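Local coordinates for Baccell_00856 (Bacteroides cellulosilyticus DSM 14838, PDB 5MVH), which is a beta-propeller glycoside hydrolase, probably a rhamnosidase that cleaves rhamnose-containing glycans, at residues 102-107 against 171-176. Numbering follows the deposited sequence.
Sequences YLHLSF and NHYSVK
In this beta-propeller, a T-shaped (edge-to-face) aromatic pair joins two neighbouring antiparallel sheets, or blades: H104, on the middle strand 103-107 of its sheet, meets Y173, on strand 167-174 of the next. The CA atoms of H104 and Y173 are 10.4 Å apart, too far for backbone pairing, and no hydrogen bond crosses, so the rings alone carry the contact. Their centroids lie 4.7 Å apart with planes at 71°, the imidazole being the edge and the phenol the face. On the imidazole, CE1 of H104 leads, 3.5 Å from CE2 and 3.6 Å from CZ of Y173, so it sits above one face, offset toward the CE2–CZ side of the rim. The first torsion of Y173 sets CG anti to the backbone N (chi1 -176°), directing the ring toward strand 103-107. Both imidazole nitrogens are bonded within the histidine's own blade, ND1 to the hydroxyl of Y116 and NE2 to D98 OD2; bonds at both ring nitrogens would limit rotation of the imidazole and so favour CE1 facing the tyrosine. L154 of strand 154-160 touches both side chains, consistent with their burial between the sheets. The phenol is also held at its polar end, where Y173 OH is hydrogen-bonded to NH1 of R118, on strand 116-118 of the histidine's sheet, a second link between the blades, while Y173 CD2 lies 3.8 Å from H104 CE1.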
# COMPACT_ATOMS: atom_id res chain seq x y z
N TYR A 102 -5.98 -20.11 0.85
CA TYR A 102 -7.16 -19.50 0.22
C TYR A 102 -6.84 -18.05 -0.15
O TYR A 102 -6.25 -17.31 0.65
CB TYR A 102 -8.38 -19.52 1.13
CG TYR A 102 -8.95 -20.89 1.41
CD1 TYR A 102 -9.89 -21.46 0.58
CD2 TYR A 102 -8.57 -21.60 2.56
CE1 TYR A 102 -10.43 -22.71 0.84
CE2 TYR A 102 -9.11 -22.84 2.83
CZ TYR A 102 -10.03 -23.39 1.98
OH TYR A 102 -10.55 -24.64 2.26
N LEU A 103 -7.25 -17.66 -1.36
CA LEU A 103 -7.16 -16.27 -1.80
C LEU A 103 -8.37 -15.50 -1.29
O LEU A 103 -9.49 -16.00 -1.33
CB LEU A 103 -7.12 -16.17 -3.33
CG LEU A 103 -5.87 -16.58 -4.10
CD1 LEU A 103 -5.60 -18.08 -4.08
CD2 LEU A 103 -6.06 -16.10 -5.52
N HIS A 104 -8.11 -14.29 -0.78
CA HIS A 104 -9.14 -13.35 -0.40
C HIS A 104 -9.00 -12.13 -1.32
O HIS A 104 -7.89 -11.58 -1.47
CB HIS A 104 -8.95 -12.93 1.08
CG HIS A 104 -9.09 -14.07 2.05
ND1 HIS A 104 -10.11 -14.14 2.97
CD2 HIS A 104 -8.31 -15.16 2.26
CE1 HIS A 104 -9.98 -15.25 3.68
NE2 HIS A 104 -8.88 -15.88 3.28
N LEU A 105 -10.12 -11.70 -1.89
CA LEU A 105 -10.17 -10.64 -2.88
C LEU A 105 -11.18 -9.62 -2.45
O LEU A 105 -12.28 -9.97 -2.01
CB LEU A 105 -10.57 -11.17 -4.26
CG LEU A 105 -9.50 -11.63 -5.24
CD1 LEU A 105 -8.67 -10.46 -5.76
CD2 LEU A 105 -8.59 -12.72 -4.65
N SER A 106 -10.81 -8.35 -2.53
CA SER A 106 -11.77 -7.28 -2.32
C SER A 106 -11.46 -6.21 -3.34
O SER A 106 -10.28 -5.89 -3.59
CB SER A 106 -11.73 -6.76 -0.89
OG SER A 106 -12.75 -5.83 -0.68
N PHE A 107 -12.49 -5.67 -3.97
CA PHE A 107 -12.29 -4.91 -5.21
C PHE A 107 -13.44 -3.97 -5.56
O PHE A 107 -14.58 -4.13 -5.06
CB PHE A 107 -12.07 -5.89 -6.41
CG PHE A 107 -13.13 -6.97 -6.51
CD1 PHE A 107 -13.02 -8.16 -5.78
CD2 PHE A 107 -14.24 -6.79 -7.32
CE1 PHE A 107 -14.02 -9.14 -5.86
CE2 PHE A 107 -15.22 -7.77 -7.41
CZ PHE A 107 -15.12 -8.93 -6.67
N ASN A 171 -10.84 -5.43 10.66
CA ASN A 171 -11.35 -6.78 10.94
C ASN A 171 -10.19 -7.79 11.00
O ASN A 171 -9.11 -7.58 10.40
CB ASN A 171 -12.32 -7.23 9.85
CG ASN A 171 -13.56 -6.39 9.78
OD1 ASN A 171 -14.01 -5.83 10.77
ND2 ASN A 171 -14.15 -6.33 8.58
N HIS A 172 -10.45 -8.91 11.68
CA HIS A 172 -9.52 -10.02 11.85
C HIS A 172 -10.19 -11.27 11.31
O HIS A 172 -11.31 -11.57 11.73
CB HIS A 172 -9.24 -10.27 13.34
CG HIS A 172 -8.51 -11.55 13.63
ND1 HIS A 172 -7.23 -11.57 14.12
CD2 HIS A 172 -8.91 -12.84 13.59
CE1 HIS A 172 -6.84 -12.82 14.30
NE2 HIS A 172 -7.85 -13.61 14.00
N TYR A 173 -9.52 -11.98 10.40
CA TYR A 173 -9.99 -13.29 9.94
C TYR A 173 -9.30 -14.40 10.68
O TYR A 173 -8.07 -14.51 10.65
CB TYR A 173 -9.69 -13.46 8.47
CG TYR A 173 -10.21 -14.72 7.85
CD1 TYR A 173 -11.59 -14.92 7.67
CD2 TYR A 173 -9.35 -15.70 7.39
CE1 TYR A 173 -12.08 -16.06 7.07
CE2 TYR A 173 -9.84 -16.85 6.77
CZ TYR A 173 -11.20 -17.02 6.61
OH TYR A 173 -11.70 -18.15 6.01
N SER A 174 -10.09 -15.25 11.34
CA SER A 174 -9.55 -16.47 11.90
C SER A 174 -9.62 -17.55 10.83
O SER A 174 -10.72 -17.98 10.46
CB SER A 174 -10.31 -16.90 13.16
OG SER A 174 -10.05 -18.27 13.40
N VAL A 175 -8.46 -18.01 10.36
CA VAL A 175 -8.39 -19.08 9.37
C VAL A 175 -8.92 -20.43 9.88
O VAL A 175 -9.53 -21.19 9.13
CB VAL A 175 -6.96 -19.22 8.78
CG1 VAL A 175 -5.95 -19.74 9.81
CG2 VAL A 175 -6.98 -20.09 7.52
N LYS A 176 -8.70 -20.74 11.15
CA LYS A 176 -9.27 -21.94 11.75
C LYS A 176 -10.80 -21.89 11.77
O LYS A 176 -11.46 -22.84 11.35
CB LYS A 176 -8.69 -22.17 13.16